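Local coordinates for TetR family transcription regulator (Marinobacter aquaeolei, PDB 3PAS), which probably binds regulatory DNA through a helix-turn-helix domain and controls transcription, as other TetR-family repressors and activators do, at residues K144-F148 with P149-T153; S27-V31 with G32-K36. All coordinates share one frame; numbering follows the deposited sequence.

Contact 1 of 2, residues K144-F148 with P149-T153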
ATOM      1  N   LYS B 144      -1.770  17.188  13.740  1.00 20.83           N
ATOM      2  CA  LYS B 144      -1.736  16.348  14.942  1.00 18.11           C
ATOM      3  C   LYS B 144      -0.279  15.998  15.278  1.00 21.78           C
ATOM      4  O   LYS B 144       0.508  15.659  14.375  1.00 22.56           O
ATOM      5  CB  LYS B 144      -2.453  15.029  14.675  1.00 17.76           C
ATOM      6  CG  LYS B 144      -3.981  15.115  14.520  1.00 20.55           C
ATOM      7  CD  LYS B 144      -4.566  13.730  14.212  1.00 23.60           C
ATOM      8  CE  LYS B 144      -6.085  13.702  14.181  1.00 21.20           C
ATOM      9  NZ  LYS B 144      -6.638  14.278  12.944  1.00 20.84           N
ATOM     10  N   PRO B 145       0.072  16.054  16.574  1.00 25.95           N
ATOM     11  CA  PRO B 145       1.459  15.794  17.001  1.00 28.66           C
ATOM     12  C   PRO B 145       1.700  14.290  17.110  1.00 27.97           C
ATOM     13  O   PRO B 145       1.777  13.754  18.189  1.00 28.60           O
ATOM     14  CB  PRO B 145       1.570  16.524  18.326  1.00 27.31           C
ATOM     15  CG  PRO B 145       0.129  16.454  18.892  1.00 33.57           C
ATOM     16  CD  PRO B 145      -0.770  16.563  17.661  1.00 28.44           C
ATOM     17  N   VAL B 146       1.819  13.657  15.951  1.00 28.52           N
ATOM     18  CA  VAL B 146       1.986  12.243  15.841  1.00 27.31           C
ATOM     19  C   VAL B 146       3.266  11.926  15.122  1.00 25.69           C
ATOM     20  O   VAL B 146       3.788  12.747  14.380  1.00 27.29           O
ATOM     21  CB  VAL B 146       0.804  11.612  15.014  1.00 27.10           C
ATOM     22  CG1 VAL B 146      -0.468  11.798  15.761  1.00 27.22           C
ATOM     23  CG2 VAL B 146       0.732  12.191  13.622  1.00 26.22           C
ATOM     24  N   PRO B 147       3.777  10.706  15.311  1.00 27.03           N
ATOM     25  CA  PRO B 147       4.955  10.252  14.615  1.00 26.95           C
ATOM     26  C   PRO B 147       4.835  10.368  13.117  1.00 28.84           C
ATOM     27  O   PRO B 147       3.754  10.107  12.515  1.00 27.25           O
ATOM     28  CB  PRO B 147       5.069   8.779  15.013  1.00 30.45           C
ATOM     29  CG  PRO B 147       4.346   8.618  16.186  1.00 28.61           C
ATOM     30  CD  PRO B 147       3.295   9.704  16.275  1.00 27.71           C
ATOM     31  N   PHE B 148       5.945  10.729  12.480  1.00 25.17           N
ATOM     32  CA  PHE B 148       5.923  10.941  11.066  1.00 27.31           C
ATOM     33  C   PHE B 148       5.421   9.787  10.222  1.00 27.42           C
ATOM     34  O   PHE B 148       4.815  10.019   9.179  1.00 26.41           O
ATOM     35  CB  PHE B 148       7.280  11.353  10.519  1.00 28.44           C
ATOM     36  CG  PHE B 148       7.162  12.027   9.173  1.00 38.46           C
ATOM     37  CD1 PHE B 148       6.831  13.380   9.100  1.00 45.58           C
ATOM     38  CD2 PHE B 148       7.325  11.299   7.991  1.00 47.35           C
ATOM     39  CE1 PHE B 148       6.682  14.009   7.885  1.00 41.36           C
ATOM     40  CE2 PHE B 148       7.180  11.922   6.758  1.00 50.22           C
ATOM     41  CZ  PHE B 148       6.850  13.282   6.707  1.00 43.59           C
ATOM     42  N   PRO B 149       5.709   8.542  10.619  1.00 27.36           N
ATOM     43  CA  PRO B 149       5.174   7.461   9.785  1.00 25.39           C
ATOM     44  C   PRO B 149       3.634   7.505   9.616  1.00 20.74           C
ATOM     45  O   PRO B 149       3.085   7.067   8.575  1.00 21.33           O
ATOM     46  CB  PRO B 149       5.610   6.217  10.537  1.00 25.70           C
ATOM     47  CG  PRO B 149       6.894   6.650  11.233  1.00 29.74           C
ATOM     48  CD  PRO B 149       6.646   8.050  11.646  1.00 28.72           C
ATOM     49  N   LEU B 150       2.930   8.026  10.619  1.00 22.38           N
ATOM     50  CA  LEU B 150       1.476   8.199  10.510  1.00 22.52           C
ATOM     51  C   LEU B 150       1.124   9.320   9.508  1.00 24.50           C
ATOM     52  O   LEU B 150       0.127   9.224   8.776  1.00 21.66           O
ATOM     53  CB  LEU B 150       0.833   8.451  11.886  1.00 22.31           C
ATOM     54  CG  LEU B 150       0.921   7.313  12.938  1.00 23.96           C
ATOM     55  CD1 LEU B 150       0.092   7.595  14.178  1.00 22.27           C
ATOM     56  CD2 LEU B 150       0.481   6.007  12.299  1.00 24.25           C
ATOM     57  N   LEU B 151       1.906  10.402   9.487  1.00 22.74           N
ATOM     58  CA  LEU B 151       1.711  11.467   8.535  1.00 23.52           C
ATOM     59  C   LEU B 151       1.920  10.952   7.109  1.00 23.22           C
ATOM     60  O   LEU B 151       1.121  11.263   6.232  1.00 21.72           O
ATOM     61  CB  LEU B 151       2.607  12.664   8.825  1.00 23.29           C
ATOM     62  CG  LEU B 151       2.333  13.394  10.158  1.00 25.24           C
ATOM     63  CD1 LEU B 151       3.291  14.651  10.232  1.00 27.12           C
ATOM     64  CD2 LEU B 151       0.834  13.788  10.361  1.00 17.11           C
ATOM     65  N   GLU B 152       2.959  10.147   6.906  1.00 22.51           N
ATOM     66  CA  GLU B 152       3.238   9.502   5.614  1.00 22.68           C
ATOM     67  C   GLU B 152       2.062   8.655   5.165  1.00 20.82           C
ATOM     68  O   GLU B 152       1.602   8.719   4.006  1.00 19.65           O
ATOM     69  CB  GLU B 152       4.514   8.655   5.756  1.00 26.64           C
ATOM     70  CG  GLU B 152       5.041   7.918   4.526  1.00 33.57           C
ATOM     71  CD  GLU B 152       4.345   6.580   4.253  1.00 36.62           C
ATOM     72  OE1 GLU B 152       4.133   5.772   5.197  1.00 33.09           O
ATOM     73  OE2 GLU B 152       4.071   6.299   3.071  1.00 33.95           O
ATOM     74  N   THR B 153       1.547   7.870   6.110  1.00 18.79           N
ATOM     75  CA  THR B 153       0.436   6.945   5.856  1.00 20.81           C
ATOM     76  C   THR B 153      -0.843   7.607   5.387  1.00 19.14           C
ATOM     77  O   THR B 153      -1.515   7.066   4.473  1.00 20.85           O
ATOM     78  CB  THR B 153       0.162   6.076   7.132  1.00 22.40           C
ATOM     79  OG1 THR B 153       1.361   5.328   7.409  1.00 21.88           O
ATOM     80  CG2 THR B 153      -1.027   5.103   6.950  1.00 20.27           C
TER

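Contact 2 of 2, residues S27-V31 with G32-K36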
ATOM      1  N   SER B  27      16.189  -7.528 -10.886  1.00 27.97           N
ATOM      2  CA  SER B  27      16.920  -8.731 -11.232  1.00 32.99           C
ATOM      3  C   SER B  27      16.857  -9.057 -12.688  1.00 32.18           C
ATOM      4  O   SER B  27      17.846  -9.489 -13.255  1.00 36.75           O
ATOM      5  CB  SER B  27      16.361  -9.909 -10.442  1.00 31.62           C
ATOM      6  OG  SER B  27      16.588  -9.654  -9.075  1.00 51.08           O
ATOM      7  N   ALA B  28      15.709  -8.857 -13.321  1.00 30.14           N
ATOM      8  CA  ALA B  28      15.598  -9.152 -14.745  1.00 33.81           C
ATOM      9  C   ALA B  28      16.225  -8.086 -15.639  1.00 32.26           C
ATOM     10  O   ALA B  28      16.479  -8.346 -16.810  1.00 31.85           O
ATOM     11  CB  ALA B  28      14.123  -9.365 -15.149  1.00 35.28           C
ATOM     12  N   THR B  29      16.477  -6.898 -15.105  1.00 29.73           N
ATOM     13  CA  THR B  29      16.968  -5.785 -15.907  1.00 26.95           C
ATOM     14  C   THR B  29      18.493  -5.689 -15.806  1.00 29.01           C
ATOM     15  O   THR B  29      19.050  -5.387 -14.755  1.00 34.85           O
ATOM     16  CB  THR B  29      16.314  -4.470 -15.416  1.00 26.35           C
ATOM     17  OG1 THR B  29      14.884  -4.592 -15.491  1.00 29.62           O
ATOM     18  CG2 THR B  29      16.741  -3.299 -16.222  1.00 25.08           C
ATOM     19  N   SER B  30      19.141  -5.948 -16.925  1.00 28.49           N
ATOM     20  CA  SER B  30      20.583  -5.861 -17.055  1.00 25.20           C
ATOM     21  C   SER B  30      20.983  -4.549 -17.748  1.00 21.57           C
ATOM     22  O   SER B  30      20.158  -3.855 -18.341  1.00 21.35           O
ATOM     23  CB  SER B  30      21.045  -6.996 -17.937  1.00 25.60           C
ATOM     24  OG  SER B  30      20.530  -6.790 -19.234  1.00 24.07           O
ATOM     25  N   VAL B  31      22.266  -4.221 -17.657  1.00 19.70           N
ATOM     26  CA  VAL B  31      22.850  -3.088 -18.392  1.00 23.11           C
ATOM     27  C   VAL B  31      22.512  -3.168 -19.885  1.00 22.14           C
ATOM     28  O   VAL B  31      22.129  -2.163 -20.516  1.00 20.46           O
ATOM     29  CB  VAL B  31      24.392  -3.055 -18.166  1.00 23.11           C
ATOM     30  CG1 VAL B  31      25.132  -2.289 -19.318  1.00 28.80           C
ATOM     31  CG2 VAL B  31      24.664  -2.421 -16.818  1.00 32.24           C
ATOM     32  N   GLY B  32      22.635  -4.368 -20.428  1.00 21.24           N
ATOM     33  CA  GLY B  32      22.361  -4.591 -21.852  1.00 23.03           C
ATOM     34  C   GLY B  32      20.924  -4.266 -22.253  1.00 20.66           C
ATOM     35  O   GLY B  32      20.711  -3.671 -23.295  1.00 25.37           O
ATOM     36  N   LYS B  33      19.951  -4.636 -21.428  1.00 23.98           N
ATOM     37  CA  LYS B  33      18.541  -4.362 -21.740  1.00 22.75           C
ATOM     38  C   LYS B  33      18.178  -2.884 -21.584  1.00 23.71           C
ATOM     39  O   LYS B  33      17.408  -2.329 -22.375  1.00 24.04           O
ATOM     40  CB  LYS B  33      17.639  -5.186 -20.849  1.00 24.08           C
ATOM     41  CG  LYS B  33      17.594  -6.614 -21.162  1.00 32.04           C
ATOM     42  CD  LYS B  33      16.861  -7.372 -20.039  1.00 37.31           C
ATOM     43  CE  LYS B  33      16.893  -8.894 -20.227  1.00 46.94           C
ATOM     44  NZ  LYS B  33      16.141  -9.601 -19.107  1.00 41.17           N
ATOM     45  N   ILE B  34      18.753  -2.246 -20.569  1.00 19.59           N
ATOM     46  CA  ILE B  34      18.615  -0.827 -20.391  1.00 21.71           C
ATOM     47  C   ILE B  34      19.200  -0.094 -21.608  1.00 19.22           C
ATOM     48  O   ILE B  34      18.552   0.814 -22.174  1.00 21.51           O
ATOM     49  CB  ILE B  34      19.303  -0.347 -19.083  1.00 20.00           C
ATOM     50  CG1 ILE B  34      18.565  -0.854 -17.847  1.00 22.19           C
ATOM     51  CG2 ILE B  34      19.409   1.191 -19.089  1.00 18.29           C
ATOM     52  CD1 ILE B  34      19.273  -0.544 -16.544  1.00 22.05           C
ATOM     53  N   ALA B  35      20.420  -0.446 -22.007  1.00 20.90           N
ATOM     54  CA  ALA B  35      21.059   0.182 -23.186  1.00 22.53           C
ATOM     55  C   ALA B  35      20.153   0.025 -24.468  1.00 22.80           C
ATOM     56  O   ALA B  35      19.865   1.003 -25.217  1.00 25.50           O
ATOM     57  CB  ALA B  35      22.451  -0.405 -23.415  1.00 21.12           C
ATOM     58  N   LYS B  36      19.678  -1.190 -24.667  1.00 24.54           N
ATOM     59  CA  LYS B  36      18.819  -1.509 -25.803  1.00 29.50           C
ATOM     60  C   LYS B  36      17.526  -0.660 -25.752  1.00 29.13           C
ATOM     61  O   LYS B  36      17.140  -0.031 -26.742  1.00 29.68           O
ATOM     62  CB  LYS B  36      18.520  -3.001 -25.809  1.00 32.13           C
ATOM     63  CG  LYS B  36      17.986  -3.520 -27.125  1.00 41.39           C
ATOM     64  CD  LYS B  36      17.752  -5.040 -27.100  1.00 43.05           C
ATOM     65  CE  LYS B  36      19.064  -5.833 -27.237  1.00 54.06           C
ATOM     66  NZ  LYS B  36      18.848  -7.180 -27.859  1.00 55.54           N
TER

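Contact 1 of 2, residues K144-F148 with P149-T153
Leu-151 splits its two methyl branches between two residues of the preceding loop and turn. Leu-151 CD2 meets Val-146 CG2 at 3.6 Å, and Leu-151 CD1 lies 3.9 Å from Phe-148 CD1. The ring of Phe-148 lies on another side of the leucine; its CG is anti to the backbone N (chi1 -160°), and the side chain crosses Leu-151 at about a right angle, presenting one face to Leu-151 CB, which sits off-centre toward the rim. Val-146 CG2 also reaches Leu-150 CB, 4.1 Å away, and so spans two neighbouring leucines of the first turn.

Pro-147 occupies the N-cap, and Pro-147 O receives Leu-150 N at 2.9 Å. Pro-149 has no N-H to donate, which costs little in the first helical turn, where the amides have no carbonyl of a preceding turn to bond to. Further in, Glu-152 N bonds to Phe-148 O at 2.9 Å, and Pro-149 O takes both the N and the OG1 of Thr-153, from opposite faces of its plane. The arrangement starts helix 148-167 in the C-terminal domain. Phe-148 and Leu-151 pack on helix 128-140, and Glu-152 pairs with Arg-165 and His-161 of the second subunit.

Contact 2 of 2, residues S27-V31 with G32-K36
Ser-30 O is gripped by two successive backbone amides: Ile-34 N reaches it at 3.1 Å in a nearly straight bond (171° at the hydrogen), and Lys-33 N adds a weak one. Lys-33 N is also held by Ser-30 OG, at 3.1 Å, so this amide is shared between the carbonyl and the hydroxyl of one residue. The hydroxyl gets there because OG stands between the backbone N and the carbonyl carbon (chi1 66°), folded back over the coming turn. This is an N-cap in the classical sense, and it opens helix 31-37, which lies in the predicted helix-turn-helix motif of the TetR family. Without the hydroxyl, as with an alanine here, Lys-33 N is likely to be left with only the weak bond to Ser-30 O, and the first turn less firmly fixed.

The side chain of Lys-33 runs back along the loop, extended beyond CG, and passes the serine hydroxyl with Lys-33 CG 3.5 Å from Ser-30 OG. Lys-33 NZ lies in the carbonyl plane of Ala-28, 2.6 Å from Ala-28 O, and ties the loop to the first turn.

Thr-29 and Ile-34 meet at about a right angle on the buried side. Thr-29 CG2 presses on Ile-34 CG1 at 3.5 Å, closer than carbon atoms usually approach, and Ile-34 CD1 lies just beyond. The threonine's OG1 turns instead to Gly-25 O. Ile-34 continues onto Ala-16 and Thr-17 of helix 5-24 and Leu-55 of helix 52-76, while Val-31, whose O accepts Ala-35 N at 2.8 Å, leans on Leu-45 and Tyr-46 of helix 42-48.

How the contacts relate
Both contacts mark the start of a helix after a loop, and both are partly buried, but they serve different domains on opposite sides of the chain's centre, with centres 38 Å apart and no shared elements. Contact 2 belongs to the predicted DNA-binding region, untouched by the other chain; two of its touching residues, Ala-28 and Lys-33, are exposed, and its polar cap and lysine bond lie beside a buried Thr-29/Ile-34 side. Contact 1, in the C-terminal domain, has no exposed touching residue. There a proline caps without a hydroxyl, apolar side chains do more of the joining, and Lys-144 and Glu-152 form salt bridges to the second subunit, the lysine also bonding to carbonyls of its own chain.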